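Local coordinates for protein aldehyde dehydrogenase (Listeria monocytogenes, PDB 3K9D) that probably oxidises aldehydes or oxo groups with NAD or NADP as electron acceptor, at residues V257-V262 with L347-A352; A230-A235 with E265-E270; H238-K243 with A322-A327. All blocks are in the same frame, centred on the assembly; numbering follows the deposited sequence. Where two conformers were deposited one is given.

Contact 1: V257-V262 with L347-A352; sequences VVVERV and LAFYTA
The phenyl ring of Phe349 packs alongside Val257 CB and CG1 and reaches on to Val259. Its CD1 lies 3.9 Å from Val257 CB, and CZ comes to 3.4 Å from Val259 CG1, a tight fit with Val259 and Phe349 crossing at about a right angle. CG of Phe349 stands anti to the backbone N (chi1 -168°), which starts the ring off on this course. Val259 meets it with both methyls, CG2 reaching CE2 and CZ. On the opposite face of the sheet Val258 CG2 touches Tyr350 CB at 4.2 Å. The Tyr350 hydroxyl bonds to Lys331 O, and helix 355-368 packs on this ring. Glu260, on that face too, pairs with Arg228 in a salt bridge. At the end of the ladder Thr351 CG2 lies loosely over one face of the Arg261 guanidinium, offset toward the rim; Arg261 NE is in a salt bridge with Glu353.

Strands 257-260 and 347-352 are parallel, their axes 22° apart. Val257 O takes the N-H of Tyr350 at 2.7 Å, almost straight at 171°, and Val257 N reaches Ala348 O. Val259 repeats the pattern, its N to Tyr350 O and its O to Ala352 N; Arg261 N adds a weak bond to Ala352 O. This is the middle of a parallel alpha/beta sheet: peptide polarity is spent between the strands, and the mostly apolar side chains on both faces suit it to burial under helices.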
# COMPACT_ATOMS: atom_id res chain seq x y z
N VAL A 257 7.48 -19.92 -24.43
CA VAL A 257 8.83 -20.43 -24.32
C VAL A 257 9.72 -19.61 -25.26
O VAL A 257 9.40 -19.41 -26.41
CB VAL A 257 8.93 -21.97 -24.62
CG1 VAL A 257 10.37 -22.46 -24.41
CG2 VAL A 257 7.98 -22.78 -23.74
N VAL A 258 10.82 -19.12 -24.72
CA VAL A 258 11.81 -18.40 -25.50
C VAL A 258 13.08 -19.25 -25.47
O VAL A 258 13.50 -19.66 -24.41
CB VAL A 258 12.09 -16.98 -24.90
CG1 VAL A 258 13.17 -16.25 -25.72
CG2 VAL A 258 10.79 -16.14 -24.86
N VAL A 259 13.64 -19.56 -26.64
CA VAL A 259 14.88 -20.35 -26.75
C VAL A 259 15.87 -19.60 -27.63
O VAL A 259 15.46 -18.81 -28.48
CB VAL A 259 14.64 -21.79 -27.37
CG1 VAL A 259 13.51 -22.49 -26.67
CG2 VAL A 259 14.35 -21.70 -28.85
N GLU A 260 17.15 -19.86 -27.43
CA GLU A 260 18.19 -19.42 -28.36
C GLU A 260 18.22 -20.37 -29.56
O GLU A 260 17.87 -21.54 -29.43
CB GLU A 260 19.57 -19.35 -27.68
CG GLU A 260 19.75 -18.13 -26.76
CD GLU A 260 20.83 -18.33 -25.72
OE1 GLU A 260 20.66 -19.21 -24.85
OE2 GLU A 260 21.85 -17.62 -25.75
N ARG A 261 18.62 -19.86 -30.72
CA ARG A 261 18.63 -20.64 -31.97
C ARG A 261 19.46 -21.91 -31.89
O ARG A 261 19.04 -22.96 -32.41
CB ARG A 261 19.11 -19.79 -33.16
CG ARG A 261 19.00 -20.52 -34.51
CD ARG A 261 19.20 -19.57 -35.68
NE ARG A 261 18.26 -18.45 -35.63
CZ ARG A 261 17.09 -18.42 -36.25
NH1 ARG A 261 16.70 -19.44 -37.00
NH2 ARG A 261 16.31 -17.36 -36.12
N VAL A 262 20.63 -21.82 -31.25
CA VAL A 262 21.53 -22.97 -31.12
C VAL A 262 20.89 -24.12 -30.34
O VAL A 262 21.28 -25.28 -30.50
CB VAL A 262 22.92 -22.59 -30.50
CG1 VAL A 262 23.73 -21.71 -31.44
CG2 VAL A 262 22.77 -21.94 -29.14
N LEU A 347 0.89 -22.82 -25.18
CA LEU A 347 2.11 -22.01 -25.17
C LEU A 347 2.44 -21.37 -26.52
O LEU A 347 2.23 -21.98 -27.56
CB LEU A 347 3.31 -22.88 -24.76
CG LEU A 347 3.39 -23.36 -23.32
CD1 LEU A 347 4.43 -24.46 -23.21
CD2 LEU A 347 3.68 -22.20 -22.34
N ALA A 348 2.94 -20.13 -26.48
CA ALA A 348 3.76 -19.58 -27.57
C ALA A 348 5.19 -20.08 -27.51
O ALA A 348 5.68 -20.44 -26.44
CB ALA A 348 3.74 -18.04 -27.54
N PHE A 349 5.87 -20.08 -28.65
CA PHE A 349 7.27 -20.49 -28.73
C PHE A 349 8.08 -19.51 -29.59
O PHE A 349 7.87 -19.43 -30.80
CB PHE A 349 7.37 -21.91 -29.30
CG PHE A 349 8.73 -22.54 -29.16
CD1 PHE A 349 8.96 -23.49 -28.17
CD2 PHE A 349 9.77 -22.22 -30.05
CE1 PHE A 349 10.20 -24.08 -28.04
CE2 PHE A 349 11.02 -22.81 -29.91
CZ PHE A 349 11.22 -23.74 -28.92
N TYR A 350 9.01 -18.78 -28.97
CA TYR A 350 9.82 -17.77 -29.67
C TYR A 350 11.27 -18.22 -29.80
O TYR A 350 11.82 -18.87 -28.90
CB TYR A 350 9.84 -16.45 -28.92
CG TYR A 350 8.54 -15.69 -28.79
CD1 TYR A 350 8.17 -14.73 -29.74
CD2 TYR A 350 7.69 -15.90 -27.70
CE1 TYR A 350 6.99 -14.00 -29.61
CE2 TYR A 350 6.48 -15.20 -27.58
CZ TYR A 350 6.15 -14.24 -28.53
OH TYR A 350 4.98 -13.53 -28.40
N THR A 351 11.90 -17.81 -30.89
CA THR A 351 13.33 -18.03 -31.12
C THR A 351 14.07 -16.69 -31.22
O THR A 351 13.72 -15.81 -32.01
CB THR A 351 13.58 -18.88 -32.37
OG1 THR A 351 12.75 -20.06 -32.32
CG2 THR A 351 15.06 -19.29 -32.47
N ALA A 352 15.08 -16.54 -30.36
CA ALA A 352 15.98 -15.39 -30.31
C ALA A 352 17.39 -15.89 -30.64
O ALA A 352 17.61 -17.10 -30.63
CB ALA A 352 15.94 -14.77 -28.93

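Contact 2: A230-A235 with E265-E270; sequences ANIPRA and EAVIAE
Residues 232-235 open a helix and 265-270 lie within another, and the two backbones come nearest at two pairs, Ile232 with Val267 and Pro233 with Glu270, each with CA atoms 6.4 Å apart. No hydrogen bond joins the segments. Asn231 is the N-cap of the first helix: Asn231 OD1 accepts from Arg234 N at 3.1 Å, a capping bond that serves an amide of the first turn.

Ile232, deposited in two conformers, does most of the apolar work, though its fine detail is less certain for that. In one conformer its CD1 meets Val267 CG2 at 3.7 Å, the side chains crossing at about a right angle, and its CG2, anti to the backbone N, rests on Glu270 CB at 3.7 Å. Glu270 then bends at chi2 (59°), which brings its CD round beside the proline. There Glu270 OE2 lies 3.6 Å from Pro233 CB, a contact of carboxylate oxygen with ring carbon and not a polar bond. The same OE2 accepts from Gln274 NE2, and Pro233 O is bound to that nitrogen too, so Gln274 links the two helices.

On the sheet side, Ile232 and Val267 both rest on Ile226 of strand 223-226. Helix 232-243 forms the beta-alpha-beta crossover between the adjacent parallel strands 223-226 and 256-260, and helix 261-273, beside it on the same face, leads from 256-260 to 276-278.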
# COMPACT_ATOMS: atom_id res chain seq x y z
N ALA A 230 21.11 -24.37 -19.86
CA ALA A 230 20.12 -25.10 -19.06
C ALA A 230 20.12 -26.60 -19.28
O ALA A 230 20.53 -27.08 -20.32
CB ALA A 230 18.71 -24.56 -19.29
N ASN A 231 19.65 -27.32 -18.27
CA ASN A 231 19.32 -28.73 -18.36
C ASN A 231 17.94 -28.83 -19.04
O ASN A 231 16.92 -28.56 -18.41
CB ASN A 231 19.28 -29.27 -16.93
CG ASN A 231 19.05 -30.76 -16.87
OD1 ASN A 231 18.08 -31.28 -17.40
ND2 ASN A 231 19.94 -31.46 -16.16
N ILE A 232 17.93 -29.20 -20.32
CA ILE A 232 16.70 -29.23 -21.13
C ILE A 232 15.65 -30.22 -20.59
O ILE A 232 14.50 -29.84 -20.38
CB ILE A 232 16.96 -29.51 -22.66
CG1 ILE A 232 18.10 -28.66 -23.21
CG2 ILE A 232 15.68 -29.32 -23.48
CD1 ILE A 232 17.83 -27.19 -23.20
N PRO A 233 16.04 -31.51 -20.37
CA PRO A 233 14.98 -32.40 -19.87
C PRO A 233 14.28 -31.90 -18.59
O PRO A 233 13.07 -32.03 -18.47
CB PRO A 233 15.74 -33.72 -19.59
CG PRO A 233 16.85 -33.71 -20.59
CD PRO A 233 17.30 -32.27 -20.58
N ARG A 234 15.04 -31.32 -17.65
CA ARG A 234 14.42 -30.74 -16.45
C ARG A 234 13.67 -29.43 -16.73
O ARG A 234 12.62 -29.20 -16.14
CB ARG A 234 15.45 -30.54 -15.33
CG ARG A 234 14.81 -30.25 -13.97
CD ARG A 234 15.84 -30.32 -12.87
NE ARG A 234 16.93 -29.39 -13.16
CZ ARG A 234 17.12 -28.23 -12.55
NH1 ARG A 234 16.30 -27.83 -11.58
NH2 ARG A 234 18.14 -27.46 -12.91
N ALA A 235 14.21 -28.57 -17.61
CA ALA A 235 13.52 -27.33 -17.98
C ALA A 235 12.17 -27.64 -18.62
O ALA A 235 11.17 -27.02 -18.26
CB ALA A 235 14.36 -26.45 -18.91
N GLU A 265 16.31 -26.76 -31.85
CA GLU A 265 16.17 -28.18 -32.20
C GLU A 265 16.13 -29.10 -31.00
O GLU A 265 15.23 -29.93 -30.89
CB GLU A 265 17.32 -28.63 -33.10
CG GLU A 265 17.00 -28.70 -34.56
CD GLU A 265 18.09 -29.39 -35.36
OE1 GLU A 265 18.61 -28.77 -36.31
OE2 GLU A 265 18.45 -30.55 -35.04
N ALA A 266 17.09 -28.94 -30.09
CA ALA A 266 17.18 -29.77 -28.89
C ALA A 266 15.97 -29.59 -27.96
O ALA A 266 15.44 -30.57 -27.42
CB ALA A 266 18.47 -29.48 -28.15
N VAL A 267 15.53 -28.34 -27.81
CA VAL A 267 14.37 -28.00 -26.99
C VAL A 267 13.05 -28.53 -27.57
O VAL A 267 12.23 -29.12 -26.85
CB VAL A 267 14.29 -26.46 -26.71
CG1 VAL A 267 12.97 -26.10 -26.07
CG2 VAL A 267 15.44 -26.03 -25.78
N ILE A 268 12.85 -28.34 -28.87
CA ILE A 268 11.66 -28.85 -29.55
C ILE A 268 11.59 -30.38 -29.43
O ILE A 268 10.56 -30.91 -29.00
CB ILE A 268 11.57 -28.36 -31.03
CG1 ILE A 268 11.39 -26.83 -31.04
CG2 ILE A 268 10.43 -29.07 -31.78
CD1 ILE A 268 11.03 -26.23 -32.35
N ALA A 269 12.70 -31.07 -29.72
CA ALA A 269 12.78 -32.53 -29.58
C ALA A 269 12.43 -33.05 -28.17
O ALA A 269 11.70 -34.03 -28.03
CB ALA A 269 14.16 -33.04 -30.01
N GLU A 270 12.92 -32.37 -27.14
CA GLU A 270 12.61 -32.72 -25.77
C GLU A 270 11.16 -32.44 -25.39
O GLU A 270 10.52 -33.27 -24.72
CB GLU A 270 13.58 -32.04 -24.80
CG GLU A 270 13.55 -32.54 -23.36
CD GLU A 270 13.86 -34.02 -23.19
OE1 GLU A 270 14.56 -34.60 -24.04
OE2 GLU A 270 13.36 -34.61 -22.21

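Contact 3: H238-K243 with A322-A327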
# COMPACT_ATOMS: atom_id res chain seq x y z
N HIS A 238 9.76 -29.08 -15.84
CA HIS A 238 9.26 -27.97 -15.02
C HIS A 238 8.15 -27.18 -15.72
O HIS A 238 7.10 -26.93 -15.14
CB HIS A 238 10.39 -27.06 -14.57
CG HIS A 238 11.24 -27.64 -13.48
ND1 HIS A 238 12.47 -27.11 -13.13
CD2 HIS A 238 11.03 -28.68 -12.64
CE1 HIS A 238 12.98 -27.81 -12.13
NE2 HIS A 238 12.13 -28.77 -11.81
N ILE A 239 8.37 -26.82 -16.98
CA ILE A 239 7.41 -26.03 -17.76
C ILE A 239 6.12 -26.83 -17.94
O ILE A 239 5.02 -26.29 -17.83
CB ILE A 239 8.01 -25.61 -19.14
CG1 ILE A 239 9.18 -24.64 -18.93
CG2 ILE A 239 6.95 -24.99 -20.06
CD1 ILE A 239 9.99 -24.32 -20.17
N LEU A 240 6.25 -28.13 -18.20
CA LEU A 240 5.09 -29.01 -18.32
C LEU A 240 4.39 -29.22 -16.99
O LEU A 240 3.17 -29.20 -16.95
CB LEU A 240 5.46 -30.35 -18.98
CG LEU A 240 6.00 -30.24 -20.41
CD1 LEU A 240 6.31 -31.62 -20.94
CD2 LEU A 240 5.00 -29.53 -21.32
N ASP A 241 5.16 -29.38 -15.90
CA ASP A 241 4.61 -29.56 -14.53
C ASP A 241 3.68 -28.41 -14.16
O ASP A 241 2.62 -28.61 -13.57
CB ASP A 241 5.71 -29.65 -13.46
CG ASP A 241 6.35 -31.04 -13.38
OD1 ASP A 241 5.82 -32.00 -13.97
OD2 ASP A 241 7.41 -31.16 -12.72
N SER A 242 4.12 -27.19 -14.51
CA SER A 242 3.39 -25.96 -14.21
C SER A 242 2.26 -25.66 -15.19
O SER A 242 1.14 -25.38 -14.80
CB SER A 242 4.39 -24.80 -14.14
OG SER A 242 3.84 -23.59 -14.60
N LYS A 243 2.57 -25.75 -16.48
CA LYS A 243 1.64 -25.34 -17.51
C LYS A 243 0.42 -26.26 -17.63
O LYS A 243 -0.67 -25.79 -17.96
CB LYS A 243 2.39 -25.16 -18.86
CG LYS A 243 1.58 -24.58 -19.97
CD LYS A 243 1.06 -23.23 -19.58
CE LYS A 243 0.27 -22.65 -20.68
NZ LYS A 243 -0.31 -21.30 -20.39
N ALA A 322 -1.39 -35.62 -26.08
CA ALA A 322 -0.81 -34.27 -26.10
C ALA A 322 -1.10 -33.55 -24.78
O ALA A 322 -2.25 -33.47 -24.35
CB ALA A 322 -1.32 -33.48 -27.29
N ARG A 323 -0.03 -33.06 -24.15
CA ARG A 323 -0.07 -32.42 -22.84
C ARG A 323 -0.25 -30.91 -22.91
O ARG A 323 -0.86 -30.32 -22.01
CB ARG A 323 1.21 -32.73 -22.06
CG ARG A 323 1.38 -34.20 -21.66
CD ARG A 323 2.50 -34.37 -20.63
NE ARG A 323 2.18 -33.69 -19.37
CZ ARG A 323 3.06 -33.44 -18.39
NH1 ARG A 323 4.32 -33.81 -18.50
NH2 ARG A 323 2.66 -32.81 -17.29
N VAL A 324 0.29 -30.30 -23.96
CA VAL A 324 0.18 -28.85 -24.23
C VAL A 324 0.21 -28.63 -25.75
O VAL A 324 0.79 -29.43 -26.50
CB VAL A 324 1.33 -27.96 -23.62
CG1 VAL A 324 1.26 -27.83 -22.08
CG2 VAL A 324 2.71 -28.44 -24.07
N LEU A 325 -0.39 -27.53 -26.18
CA LEU A 325 -0.34 -27.12 -27.56
C LEU A 325 0.61 -25.95 -27.64
O LEU A 325 0.50 -25.00 -26.87
CB LEU A 325 -1.74 -26.74 -28.07
CG LEU A 325 -2.76 -27.89 -28.05
CD1 LEU A 325 -4.15 -27.38 -28.44
CD2 LEU A 325 -2.32 -29.05 -28.95
N ILE A 326 1.58 -26.06 -28.56
CA ILE A 326 2.61 -25.03 -28.74
C ILE A 326 2.60 -24.44 -30.16
O ILE A 326 2.69 -25.16 -31.16
CB ILE A 326 4.02 -25.56 -28.37
CG1 ILE A 326 3.98 -26.32 -27.05
CG2 ILE A 326 5.04 -24.41 -28.28
CD1 ILE A 326 5.36 -26.68 -26.47
N ALA A 327 2.47 -23.12 -30.21
CA ALA A 327 2.46 -22.37 -31.46
C ALA A 327 3.70 -21.51 -31.51
O ALA A 327 3.96 -20.72 -30.60
CB ALA A 327 1.23 -21.49 -31.52
O HOH W 1 3.11 -32.97 -14.54
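The last turns of helix 232-243 face residues 323-324, at the approach to strand 324-328, the nearest CA atoms, those of Leu240 and Arg323, being 7.7 Å apart. Leu240 makes most of the contact. Its CB sits over one face of the Arg323 guanidinium, 3.7 Å from NH1, and its CD1 touches the same nitrogen; its other methyl, CD2, meets Val324 CG2 at 3.7 Å. The leucine thus touches both the flat cationic group and the branched aliphatic one. Arg323 bends at chi3 (65°), which sets the position of its NE.

A water joins the polar ends. It donates to Asp241 OD1 at 2.9 Å and accepts a weak bond from Arg323 NH2 at 2.8 Å, so the carboxylate and the guanidinium, 4.7 Å apart between Asp241 OD1 and Arg323 NH2, are linked through solvent instead of meeting directly. Arg323 NH2 also has a weak bond to Thr244 OG1. The other carboxylate oxygen, Asp241 OD2, forms a salt bridge with Lys237. Lys243 lends only its aliphatic part here: CG lies 3.9 Å from Val324 CG1, while NZ carries on to the carbonyl oxygen of Glu254.

Val324 also packs on Ala276 of strand 276-278, the edge strand paired with 324-328, and Leu240 on Phe271 of helix 261-273. The helix end is thus seated over one margin of the parallel sheet, and His238 NE2 is hydrogen-bonded to Glu451 of the second subunit.

Overall arrangement
After the earlier helices and strands, the chain reaches helix 232-243, which supplies contact 2 with its first turn and contact 3 with its last. It then passes through strand 256-260 into helix 261-273, where contact 2 closes the shortest loop. Contact 3 closes when strand 324-328 returns to the helix end, and contact 1 when strand 346-352 pairs with 256-260. All three cross: they open in the order 2, 3, 1 and close in that same order. Phe349 ties contact 1 to contact 2 by packing on Val267 and Ile268, while neighbouring strands 324-328 and 346-352 join contacts 1 and 3. Together they join two helices to each other and one of them to the sheet, whose strands contact 1 pairs.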